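Local structure of Cyclo(L-leucyl-L-leucyl) synthase (Staphylococcus haemolyticus, 6EZ3) at residues A[125-135]-A[169-180]. The protein catalyses the ATP-independent formation of cyclodipeptides such as cyclo(L-leucyl-L-leucyl) from aminoacyl-tRNAs. Numbering follows the deposited sequence.
Sequences IVDQFNTDSNF and AQYVLAELPFFL
Leu173 lays its CD1 methyl over the middle of one face of the Phe129 ring, 4.1 Å from the centroid and only 7° off the ring normal, a CH-pi contact. Its other methyl, CD2, sits by the root of the ring, near CB, CG and CD2 of Phe129 (3.8 Å from the last), and also meets Ile125, passing 3.6 Å from CG2. Ile125 works with both branches. CG2, anti to the backbone N, takes Leu173, while CG1 carries CD1 on toward helix 177-181; both branches touch Leu176. Ile125 CD1 meets Leu180 CD1 tip to tip at 3.6 Å and touches Pro177 CG at 3.8 Å. At the far end of the Phe129 ring, CZ packs 4.1 Å from Ala169 CB. The Phe135 ring joins from helix 133-149, with Leu176 CD2 at its edge near the plane, 4.2 Å from CZ.

No hydrogen bond crosses this buried, wholly apolar interface. Behind it, the N-cap Asp132 starts the helix that carries Phe135: its OD2 accepts from Phe135 N, met from above the carboxylate plane, and weakly from Asn134 N. Further out, Leu201 of helix 200-206, a probable substrate-binding residue, touches both Phe135 and Leu176.

The helical turns 125-131 and 169-175, ends of helices 116-131 and 162-175, run roughly antiparallel, at 139° with axes 10.6 Å apart. Leu173 itself belongs to Tyr171-Glu175, which by similarity binds substrate in the Rossmann-like cyclodipeptide synthase fold.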
loop_
_atom_site.group_PDB
_atom_site.type_symbol
_atom_site.label_atom_id
_atom_site.label_comp_id
_atom_site.label_asym_id
_atom_site.label_seq_id
_atom_site.Cartn_x
_atom_site.Cartn_y
_atom_site.Cartn_z
ATOM N N ILE A 125 14.845 1.123 -5.944
ATOM C CA ILE A 125 14.103 -0.143 -5.900
ATOM C C ILE A 125 14.233 -0.870 -7.249
ATOM O O ILE A 125 14.590 -2.043 -7.244
ATOM C CB ILE A 125 12.619 0.051 -5.470
ATOM C CG1 ILE A 125 12.508 0.440 -3.990
ATOM C CG2 ILE A 125 11.774 -1.191 -5.761
ATOM C CD1 ILE A 125 11.225 1.137 -3.647
ATOM N N VAL A 126 13.953 -0.186 -8.393
ATOM C CA VAL A 126 14.050 -0.790 -9.734
ATOM C C VAL A 126 15.475 -1.309 -10.004
ATOM O O VAL A 126 15.624 -2.409 -10.554
ATOM C CB VAL A 126 13.516 0.130 -10.856
ATOM C CG1 VAL A 126 13.828 -0.425 -12.235
ATOM C CG2 VAL A 126 12.021 0.310 -10.720
ATOM N N ASP A 127 16.511 -0.553 -9.567
ATOM C CA ASP A 127 17.901 -0.956 -9.737
ATOM C C ASP A 127 18.110 -2.340 -9.104
ATOM O O ASP A 127 18.598 -3.247 -9.779
ATOM C CB ASP A 127 18.859 0.096 -9.145
ATOM C CG ASP A 127 18.926 1.414 -9.902
ATOM O OD1 ASP A 127 18.526 1.439 -11.101
ATOM O OD2 ASP A 127 19.396 2.428 -9.300
ATOM N N GLN A 128 17.642 -2.522 -7.845
ATOM C CA GLN A 128 17.708 -3.787 -7.100
ATOM C C GLN A 128 16.890 -4.886 -7.800
ATOM O O GLN A 128 17.332 -6.029 -7.885
ATOM C CB GLN A 128 17.236 -3.590 -5.649
ATOM C CG GLN A 128 18.338 -3.710 -4.621
ATOM C CD GLN A 128 19.521 -2.848 -4.937
ATOM O OE1 GLN A 128 20.599 -3.351 -5.226
ATOM N NE2 GLN A 128 19.348 -1.530 -4.917
ATOM N N PHE A 129 15.731 -4.527 -8.348
ATOM C CA PHE A 129 14.888 -5.482 -9.043
ATOM C C PHE A 129 15.605 -6.104 -10.244
ATOM O O PHE A 129 15.430 -7.298 -10.509
ATOM C CB PHE A 129 13.572 -4.826 -9.446
ATOM C CG PHE A 129 12.614 -5.758 -10.143
ATOM C CD1 PHE A 129 12.573 -5.829 -11.533
ATOM C CD2 PHE A 129 11.753 -6.565 -9.413
ATOM C CE1 PHE A 129 11.689 -6.699 -12.178
ATOM C CE2 PHE A 129 10.854 -7.418 -10.059
ATOM C CZ PHE A 129 10.827 -7.479 -11.438
ATOM N N ASN A 130 16.425 -5.297 -10.948
ATOM C CA ASN A 130 17.194 -5.740 -12.109
ATOM C C ASN A 130 18.540 -6.418 -11.724
ATOM O O ASN A 130 18.890 -7.457 -12.286
ATOM C CB ASN A 130 17.381 -4.587 -13.079
ATOM C CG ASN A 130 16.075 -3.975 -13.584
ATOM O OD1 ASN A 130 15.127 -4.676 -13.999
ATOM N ND2 ASN A 130 16.022 -2.642 -13.622
ATOM N N THR A 131 19.251 -5.861 -10.731
ATOM C CA THR A 131 20.520 -6.398 -10.247
ATOM C C THR A 131 20.293 -7.622 -9.338
ATOM O O THR A 131 20.584 -8.732 -9.781
ATOM C CB THR A 131 21.405 -5.298 -9.621
ATOM O OG1 THR A 131 20.771 -4.758 -8.470
ATOM C CG2 THR A 131 21.745 -4.176 -10.605
ATOM N N ASP A 132 19.762 -7.433 -8.101
ATOM C CA ASP A 132 19.465 -8.507 -7.123
ATOM C C ASP A 132 18.385 -9.477 -7.627
ATOM O O ASP A 132 17.231 -9.094 -7.846
ATOM C CB ASP A 132 19.103 -7.941 -5.729
ATOM C CG ASP A 132 19.242 -8.915 -4.568
ATOM O OD1 ASP A 132 19.720 -8.490 -3.491
ATOM O OD2 ASP A 132 18.868 -10.101 -4.732
ATOM N N SER A 133 18.787 -10.734 -7.817
ATOM C CA SER A 133 17.965 -11.837 -8.332
ATOM C C SER A 133 16.967 -12.321 -7.298
ATOM O O SER A 133 15.848 -12.712 -7.649
ATOM C CB SER A 133 18.858 -13.004 -8.766
ATOM O OG SER A 133 20.135 -12.579 -9.229
ATOM N N ASN A 134 17.399 -12.324 -6.020
ATOM C CA ASN A 134 16.603 -12.757 -4.870
ATOM C C ASN A 134 15.409 -11.801 -4.671
ATOM O O ASN A 134 14.276 -12.260 -4.497
ATOM C CB ASN A 134 17.496 -12.864 -3.614
ATOM C CG ASN A 134 16.789 -13.211 -2.326
ATOM O OD1 ASN A 134 15.809 -13.966 -2.297
ATOM N ND2 ASN A 134 17.297 -12.680 -1.216
ATOM N N PHE A 135 15.671 -10.479 -4.755
ATOM C CA PHE A 135 14.671 -9.435 -4.615
ATOM C C PHE A 135 13.648 -9.549 -5.723
ATOM O O PHE A 135 12.455 -9.534 -5.419
ATOM C CB PHE A 135 15.325 -8.052 -4.578
ATOM C CG PHE A 135 14.348 -6.900 -4.599
ATOM C CD1 PHE A 135 13.564 -6.610 -3.490
ATOM C CD2 PHE A 135 14.240 -6.081 -5.712
ATOM C CE1 PHE A 135 12.658 -5.549 -3.514
ATOM C CE2 PHE A 135 13.343 -5.019 -5.731
ATOM C CZ PHE A 135 12.565 -4.756 -4.629
ATOM N N ALA A 169 4.462 -7.226 -11.466
ATOM C CA ALA A 169 5.458 -6.695 -10.529
ATOM C C ALA A 169 5.591 -5.170 -10.612
ATOM O O ALA A 169 6.024 -4.547 -9.643
ATOM C CB ALA A 169 6.807 -7.358 -10.763
ATOM N N GLN A 170 5.199 -4.573 -11.751
ATOM C CA GLN A 170 5.247 -3.118 -11.983
ATOM C C GLN A 170 4.454 -2.352 -10.901
ATOM O O GLN A 170 4.874 -1.267 -10.494
ATOM C CB GLN A 170 4.726 -2.755 -13.404
ATOM C CG GLN A 170 5.425 -3.451 -14.584
ATOM C CD GLN A 170 6.851 -3.001 -14.788
ATOM O OE1 GLN A 170 7.124 -1.962 -15.408
ATOM N NE2 GLN A 170 7.793 -3.778 -14.281
ATOM N N TYR A 171 3.326 -2.957 -10.440
ATOM C CA TYR A 171 2.423 -2.511 -9.377
ATOM C C TYR A 171 3.190 -2.536 -8.068
ATOM O O TYR A 171 3.272 -1.513 -7.413
ATOM C CB TYR A 171 1.234 -3.482 -9.310
ATOM C CG TYR A 171 0.238 -3.260 -8.192
ATOM C CD1 TYR A 171 0.386 -3.899 -6.961
ATOM C CD2 TYR A 171 -0.933 -2.538 -8.411
ATOM C CE1 TYR A 171 -0.559 -3.743 -5.943
ATOM C CE2 TYR A 171 -1.893 -2.388 -7.407
ATOM C CZ TYR A 171 -1.699 -2.978 -6.166
ATOM O OH TYR A 171 -2.654 -2.816 -5.171
ATOM N N VAL A 172 3.760 -3.707 -7.696
ATOM C CA VAL A 172 4.556 -3.947 -6.482
ATOM C C VAL A 172 5.633 -2.882 -6.371
ATOM O O VAL A 172 5.688 -2.182 -5.357
ATOM C CB VAL A 172 5.161 -5.383 -6.419
ATOM C CG1 VAL A 172 5.990 -5.597 -5.156
ATOM C CG2 VAL A 172 4.080 -6.444 -6.531
ATOM N N LEU A 173 6.454 -2.741 -7.428
ATOM C CA LEU A 173 7.553 -1.771 -7.525
ATOM C C LEU A 173 7.112 -0.342 -7.280
ATOM O O LEU A 173 7.800 0.379 -6.567
ATOM C CB LEU A 173 8.261 -1.883 -8.883
ATOM C CG LEU A 173 8.996 -3.198 -9.137
ATOM C CD1 LEU A 173 9.254 -3.391 -10.600
ATOM C CD2 LEU A 173 10.282 -3.278 -8.341
ATOM N N ALA A 174 5.954 0.050 -7.852
ATOM C CA ALA A 174 5.364 1.383 -7.739
ATOM C C ALA A 174 4.790 1.678 -6.349
ATOM O O ALA A 174 4.857 2.824 -5.899
ATOM C CB ALA A 174 4.298 1.568 -8.793
ATOM N N GLU A 175 4.228 0.646 -5.677
ATOM C CA GLU A 175 3.618 0.691 -4.334
ATOM C C GLU A 175 4.677 0.780 -3.207
ATOM O O GLU A 175 4.462 1.452 -2.205
ATOM C CB GLU A 175 2.735 -0.569 -4.168
ATOM C CG GLU A 175 1.935 -0.703 -2.884
ATOM C CD GLU A 175 1.003 -1.903 -2.860
ATOM O OE1 GLU A 175 -0.111 -1.786 -3.414
ATOM O OE2 GLU A 175 1.369 -2.956 -2.290
ATOM N N LEU A 176 5.820 0.113 -3.421
ATOM C CA LEU A 176 6.959 -0.069 -2.520
ATOM C C LEU A 176 7.542 1.194 -1.907
ATOM O O LEU A 176 7.785 1.174 -0.692
ATOM C CB LEU A 176 8.075 -0.882 -3.169
ATOM C CG LEU A 176 8.540 -2.027 -2.288
ATOM C CD1 LEU A 176 7.741 -3.275 -2.545
ATOM C CD2 LEU A 176 9.998 -2.256 -2.398
ATOM N N PRO A 177 7.742 2.303 -2.646
ATOM C CA PRO A 177 8.300 3.511 -1.999
ATOM C C PRO A 177 7.566 3.992 -0.744
ATOM O O PRO A 177 8.242 4.460 0.183
ATOM C CB PRO A 177 8.296 4.540 -3.117
ATOM C CG PRO A 177 8.549 3.677 -4.357
ATOM C CD PRO A 177 7.607 2.512 -4.098
ATOM N N PHE A 178 6.213 3.772 -0.662
ATOM C CA PHE A 178 5.371 4.117 0.511
ATOM C C PHE A 178 5.566 3.151 1.701
ATOM O O PHE A 178 5.280 3.481 2.845
ATOM C CB PHE A 178 3.901 4.199 0.114
ATOM C CG PHE A 178 3.655 5.305 -0.868
ATOM C CD1 PHE A 178 3.539 5.037 -2.229
ATOM C CD2 PHE A 178 3.624 6.634 -0.452
ATOM C CE1 PHE A 178 3.395 6.084 -3.159
ATOM C CE2 PHE A 178 3.459 7.672 -1.379
ATOM C CZ PHE A 178 3.325 7.386 -2.722
ATOM N N PHE A 179 6.090 1.985 1.425
ATOM C CA PHE A 179 6.329 0.968 2.450
ATOM C C PHE A 179 7.693 1.125 3.129
ATOM O O PHE A 179 7.838 0.768 4.315
ATOM C CB PHE A 179 6.197 -0.442 1.828
ATOM C CG PHE A 179 4.765 -0.853 1.599
ATOM C CD1 PHE A 179 4.121 -1.683 2.484
ATOM C CD2 PHE A 179 4.047 -0.361 0.521
ATOM C CE1 PHE A 179 2.801 -2.048 2.275
ATOM C CE2 PHE A 179 2.722 -0.716 0.333
ATOM C CZ PHE A 179 2.108 -1.555 1.210
ATOM N N LEU A 180 8.683 1.657 2.364
ATOM C CA LEU A 180 10.052 1.851 2.822
ATOM C C LEU A 180 10.292 3.218 3.475
ATOM O O LEU A 180 10.876 3.273 4.562
ATOM C CB LEU A 180 11.038 1.602 1.673
ATOM C CG LEU A 180 11.041 0.214 1.016
ATOM C CD1 LEU A 180 11.898 0.213 -0.209
ATOM C CD2 LEU A 180 11.575 -0.828 1.948
#